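Local structure of putative GH105 family protein (Salmonella enterica subsp. enterica serovar Paratyphi A, 3QWT) at residues A[304-307]-A[308-312]; A[311-314]-A[315-319]. The protein is of unknown function but, as a possible family 105 glycoside hydrolase with an alpha/alpha-toroid fold, probably cleaves unsaturated glycosides. All coordinates share one frame; numbering follows the deposited sequence.

Contact 1 of 2, residues A[304-307]-A[308-312]; sequences ILKA and VRKRY. With GOL (glycerol), chain G.
Lys306 lays its extended aliphatic chain across the end of the Arg309 side chain, one helical turn on, with CG of Lys306 3.8 Å from NH2 of Arg309. With CG opposite the backbone N (chi1 -168°) and the rest extended, the lysine runs out past Arg309 to a glycerol, while a bend at chi3, 72°, turns the guanidinium back beside it. Long, flexible bases suit this place because nearby acids balance their charges: NZ of Lys306 is bridged to Asp243 and Glu246, NE of Arg309 to Glu375, and NZ of Lys310 to Glu246. The glycerol, probably from the crystallisation liquor, bridges Lys306 and Arg309 and is also bonded to Glu246. Its O2 takes a nearly straight bond from NH2 of Arg309 (2.8 Å) at the edge of the guanidinium, and its O1 accepts one from NZ of Lys306 at 3.2 Å.

Below these side chains the backbone is still helical, as Arg309 N to Leu305 O (2.9 Å) and Lys310 N to Lys306 O (2.8 Å) attest. Ala307, small enough to sit against Leu264 and Ile268 of helix 255-272, brings its CB to 4.1 Å from CB of Tyr312. One face of the Tyr312 ring is met near its rim by CB of Lys310. Arg311 takes a positive phi, 70°, and the chain comes back into the last turn, with Tyr312 N 2.9 Å from Ala307 O. This is a Schellman motif, ending a helix of the alpha/alpha toroid.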
loop_
_atom_site.group_PDB
_atom_site.type_symbol
_atom_site.label_atom_id
_atom_site.label_comp_id
_atom_site.label_asym_id
_atom_site.label_seq_id
_atom_site.Cartn_x
_atom_site.Cartn_y
_atom_site.Cartn_z
ATOM N N ILE A 304 -28.042 26.394 3.266
ATOM C CA ILE A 304 -27.357 27.369 4.092
ATOM C C ILE A 304 -27.127 26.806 5.487
ATOM O O ILE A 304 -26.047 26.942 6.048
ATOM C CB ILE A 304 -28.122 28.690 4.142
ATOM C CG1 ILE A 304 -28.189 29.288 2.736
ATOM C CG2 ILE A 304 -27.449 29.661 5.110
ATOM C CD1 ILE A 304 -29.022 30.570 2.629
ATOM N N LEU A 305 -28.132 26.143 6.035
ATOM C CA LEU A 305 -27.972 25.489 7.324
ATOM C C LEU A 305 -26.853 24.463 7.280
ATOM O O LEU A 305 -25.989 24.442 8.146
ATOM C CB LEU A 305 -29.265 24.792 7.729
ATOM C CG LEU A 305 -30.338 25.660 8.366
ATOM C CD1 LEU A 305 -31.639 24.873 8.545
ATOM C CD2 LEU A 305 -29.816 26.192 9.689
ATOM N N LYS A 306 -26.882 23.601 6.270
ATOM C CA LYS A 306 -25.922 22.510 6.198
ATOM C C LYS A 306 -24.522 23.054 5.932
ATOM O O LYS A 306 -23.548 22.576 6.498
ATOM C CB LYS A 306 -26.321 21.494 5.130
ATOM C CG LYS A 306 -25.517 20.197 5.214
ATOM C CD LYS A 306 -26.033 19.164 4.236
ATOM C CE LYS A 306 -25.240 17.870 4.340
ATOM N NZ LYS A 306 -26.050 16.744 3.837
ATOM N N ALA A 307 -24.434 24.077 5.092
ATOM C CA ALA A 307 -23.147 24.671 4.780
ATOM C C ALA A 307 -22.554 25.353 6.018
ATOM O O ALA A 307 -21.337 25.424 6.176
ATOM C CB ALA A 307 -23.265 25.636 3.614
ATOM N N VAL A 308 -23.405 25.842 6.909
ATOM C CA VAL A 308 -22.877 26.406 8.140
ATOM C C VAL A 308 -22.415 25.249 9.024
ATOM O O VAL A 308 -21.288 25.236 9.537
ATOM C CB VAL A 308 -23.904 27.287 8.893
ATOM C CG1 VAL A 308 -23.414 27.577 10.307
ATOM C CG2 VAL A 308 -24.157 28.603 8.145
ATOM N N ARG A 309 -23.287 24.265 9.192
ATOM C CA ARG A 309 -22.933 23.133 10.014
ATOM C C ARG A 309 -21.594 22.516 9.589
ATOM O O ARG A 309 -20.745 22.231 10.438
ATOM C CB ARG A 309 -24.021 22.078 9.986
ATOM C CG ARG A 309 -23.491 20.727 10.415
ATOM C CD ARG A 309 -24.612 19.820 10.807
ATOM N NE ARG A 309 -25.397 19.368 9.671
ATOM C CZ ARG A 309 -25.276 18.160 9.123
ATOM N NH1 ARG A 309 -24.374 17.301 9.603
ATOM N NH2 ARG A 309 -26.052 17.811 8.099
ATOM N N LYS A 310 -21.413 22.325 8.282
ATOM C CA LYS A 310 -20.214 21.673 7.739
ATOM C C LYS A 310 -19.044 22.636 7.605
ATOM O O LYS A 310 -17.948 22.221 7.275
ATOM C CB LYS A 310 -20.492 21.040 6.372
ATOM C CG LYS A 310 -21.489 19.896 6.387
ATOM C CD LYS A 310 -21.053 18.778 7.316
ATOM C CE LYS A 310 -21.816 17.504 7.014
ATOM N NZ LYS A 310 -21.317 16.852 5.770
ATOM N N ARG A 311 -19.294 23.919 7.855
ATOM C CA ARG A 311 -18.265 24.959 7.793
ATOM C C ARG A 311 -17.773 25.274 6.373
ATOM O O ARG A 311 -16.688 25.823 6.185
ATOM C CB ARG A 311 -17.099 24.623 8.724
ATOM C CG ARG A 311 -17.504 24.556 10.188
ATOM C CD ARG A 311 -16.688 23.523 10.951
ATOM N NE ARG A 311 -15.953 24.147 12.039
ATOM C CZ ARG A 311 -14.648 24.397 12.007
ATOM N NH1 ARG A 311 -14.056 24.984 13.045
ATOM N NH2 ARG A 311 -13.937 24.054 10.936
ATOM N N TYR A 312 -18.582 24.934 5.377
ATOM C CA TYR A 312 -18.333 25.384 4.018
ATOM C C TYR A 312 -18.465 26.894 3.912
ATOM O O TYR A 312 -17.863 27.495 3.032
ATOM C CB TYR A 312 -19.292 24.723 3.040
ATOM C CG TYR A 312 -19.290 23.217 3.089
ATOM C CD1 TYR A 312 -18.133 22.495 3.371
ATOM C CD2 TYR A 312 -20.452 22.515 2.850
ATOM C CE1 TYR A 312 -18.152 21.098 3.398
ATOM C CE2 TYR A 312 -20.479 21.145 2.888
ATOM C CZ TYR A 312 -19.338 20.441 3.160
ATOM O OH TYR A 312 -19.431 19.074 3.183
HETATM C C1 GOL G . -27.644 14.651 6.829
HETATM O O1 GOL G . -28.088 15.716 6.019
HETATM C C2 GOL G . -26.188 14.340 6.505
HETATM O O2 GOL G . -25.366 15.375 6.998
HETATM C C3 GOL G . -25.792 13.023 7.160
HETATM O O3 GOL G . -26.076 13.081 8.539
#

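Contact 2 of 2, residues A[311-314]-A[315-319]; sequences RYVE and RHYAQ
NE2 of His316 gives a weak hydrogen bond to OE2 of Glu314, 3.3 Å away, the shortest polar bond between residues 311-314 and 315-319. The oxygen arrives at the edge of the imidazole and in its plane, but the bond is bent (133° at the hydrogen) and the carboxylate is turned 60° from the ring. His316 can meet its neighbour because CG stands between the backbone N and the carbonyl carbon (chi1 66°), which turns the ring back toward Glu314. CD2 thereby also lies 3.8 Å from CB of Glu314. CE1, next to NE2, stands over the centre of the Tyr317 ring, 3.4 Å above its plane.

The backbone bond across the turn is weak too, Tyr317 N to Glu314 O at 3.4 Å; Ala318 N to Arg315 O (2.9 Å) begins firmer helical bonding. Beneath, Val313 meets the tyrosine at about a right angle, its CG2 3.6 Å from CD2 of Tyr317. Branched valine and a broad aromatic suit this inner side, where Tyr317 also rests on Ile268 and Ala269 of helix 255-272. At the exposed surface NE of Arg311 and NH2 of Arg315, like charges, come to 4.2 Å; Arg315 has a long, weak ion pair with Glu144 of a neighbouring subunit. The two weak bonds alone probably add little, so Val313-Tyr317 packing and the loop's bonds to Ala307 and Asn265 probably matter more.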
loop_
_atom_site.group_PDB
_atom_site.type_symbol
_atom_site.label_atom_id
_atom_site.label_comp_id
_atom_site.label_asym_id
_atom_site.label_seq_id
_atom_site.Cartn_x
_atom_site.Cartn_y
_atom_site.Cartn_z
ATOM N N ARG A 311 -19.294 23.919 7.855
ATOM C CA ARG A 311 -18.265 24.959 7.793
ATOM C C ARG A 311 -17.773 25.274 6.373
ATOM O O ARG A 311 -16.688 25.823 6.185
ATOM C CB ARG A 311 -17.099 24.623 8.724
ATOM C CG ARG A 311 -17.504 24.556 10.188
ATOM C CD ARG A 311 -16.688 23.523 10.951
ATOM N NE ARG A 311 -15.953 24.147 12.039
ATOM C CZ ARG A 311 -14.648 24.397 12.007
ATOM N NH1 ARG A 311 -14.056 24.984 13.045
ATOM N NH2 ARG A 311 -13.937 24.054 10.936
ATOM N N TYR A 312 -18.582 24.934 5.377
ATOM C CA TYR A 312 -18.333 25.384 4.018
ATOM C C TYR A 312 -18.465 26.894 3.912
ATOM O O TYR A 312 -17.863 27.495 3.032
ATOM C CB TYR A 312 -19.292 24.723 3.040
ATOM C CG TYR A 312 -19.290 23.217 3.089
ATOM C CD1 TYR A 312 -18.133 22.495 3.371
ATOM C CD2 TYR A 312 -20.452 22.515 2.850
ATOM C CE1 TYR A 312 -18.152 21.098 3.398
ATOM C CE2 TYR A 312 -20.479 21.145 2.888
ATOM C CZ TYR A 312 -19.338 20.441 3.160
ATOM O OH TYR A 312 -19.431 19.074 3.183
ATOM N N VAL A 313 -19.290 27.488 4.780
ATOM C CA VAL A 313 -19.384 28.940 4.925
ATOM C C VAL A 313 -19.347 29.298 6.414
ATOM O O VAL A 313 -19.628 28.451 7.268
ATOM C CB VAL A 313 -20.668 29.521 4.271
ATOM C CG1 VAL A 313 -20.886 28.918 2.895
ATOM C CG2 VAL A 313 -21.893 29.281 5.156
ATOM N N GLU A 314 -19.019 30.555 6.718
ATOM C CA GLU A 314 -18.890 31.024 8.103
ATOM C C GLU A 314 -20.200 31.040 8.899
ATOM O O GLU A 314 -21.288 31.024 8.322
ATOM C CB GLU A 314 -18.262 32.415 8.124
ATOM C CG GLU A 314 -16.847 32.457 7.583
ATOM C CD GLU A 314 -16.504 33.811 6.994
ATOM O OE1 GLU A 314 -15.322 34.212 7.063
ATOM O OE2 GLU A 314 -17.421 34.472 6.455
ATOM N N ARG A 315 -20.078 31.100 10.226
ATOM C CA ARG A 315 -21.218 31.014 11.143
ATOM C C ARG A 315 -22.281 32.084 10.945
ATOM O O ARG A 315 -23.465 31.847 11.216
ATOM C CB ARG A 315 -20.756 31.113 12.602
ATOM C CG ARG A 315 -19.918 29.966 13.108
ATOM C CD ARG A 315 -20.762 28.816 13.617
ATOM N NE ARG A 315 -19.943 27.610 13.688
ATOM C CZ ARG A 315 -20.411 26.382 13.869
ATOM N NH1 ARG A 315 -21.718 26.182 14.009
ATOM N NH2 ARG A 315 -19.564 25.358 13.910
ATOM N N HIS A 316 -21.874 33.276 10.522
ATOM C CA HIS A 316 -22.815 34.391 10.553
ATOM C C HIS A 316 -23.971 34.186 9.589
ATOM O O HIS A 316 -25.037 34.785 9.746
ATOM C CB HIS A 316 -22.115 35.700 10.253
ATOM C CG HIS A 316 -21.590 35.779 8.862
ATOM N ND1 HIS A 316 -22.388 36.094 7.785
ATOM C CD2 HIS A 316 -20.345 35.570 8.366
ATOM C CE1 HIS A 316 -21.657 36.088 6.684
ATOM N NE2 HIS A 316 -20.414 35.770 7.009
ATOM N N TYR A 317 -23.774 33.325 8.600
ATOM C CA TYR A 317 -24.837 33.038 7.645
ATOM C C TYR A 317 -26.017 32.329 8.284
ATOM O O TYR A 317 -27.067 32.165 7.650
ATOM C CB TYR A 317 -24.321 32.213 6.473
ATOM C CG TYR A 317 -23.616 33.041 5.436
ATOM C CD1 TYR A 317 -24.286 34.054 4.757
ATOM C CD2 TYR A 317 -22.285 32.814 5.134
ATOM C CE1 TYR A 317 -23.645 34.817 3.804
ATOM C CE2 TYR A 317 -21.632 33.570 4.182
ATOM C CZ TYR A 317 -22.318 34.567 3.518
ATOM O OH TYR A 317 -21.656 35.310 2.573
ATOM N N ALA A 318 -25.848 31.910 9.533
ATOM C CA ALA A 318 -26.936 31.248 10.238
ATOM C C ALA A 318 -28.179 32.136 10.293
ATOM O O ALA A 318 -29.284 31.666 10.044
ATOM C CB ALA A 318 -26.510 30.835 11.630
ATOM N N GLN A 319 -27.995 33.414 10.616
ATOM C CA GLN A 319 -29.126 34.337 10.711
ATOM C C GLN A 319 -30.009 34.253 9.477
ATOM O O GLN A 319 -31.228 34.194 9.581
ATOM C CB GLN A 319 -28.647 35.777 10.910
ATOM C CG GLN A 319 -28.052 36.050 12.272
ATOM C CD GLN A 319 -27.214 37.320 12.287
ATOM O OE1 GLN A 319 -26.167 37.391 11.633
ATOM N NE2 GLN A 319 -27.673 38.333 13.030
#

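The two contacts are successive parts of the connection between two consecutive helices: contact 1 ends helix 294-309, contact 2 leads into helix 318-330, and they share Arg311 and Tyr312. Their centres lie about 6 Å apart. A probable hydrogen bond from Val313 N to Ala307 O (3.2 Å) ties the loop to the finished helix. Packing closes the corner: CG2 of Val308 lies 3.8 Å from CG2 of Val313, an apolar pair, and CG2 of Ile304 is in van der Waals contact with Tyr317 O at 3.6 Å. Contact 1 reaches the glycerol and the acids Asp243, Glu246 and Glu375 that pair with its basic side chains, whereas contact 2 is a surface turn near a neighbouring subunit.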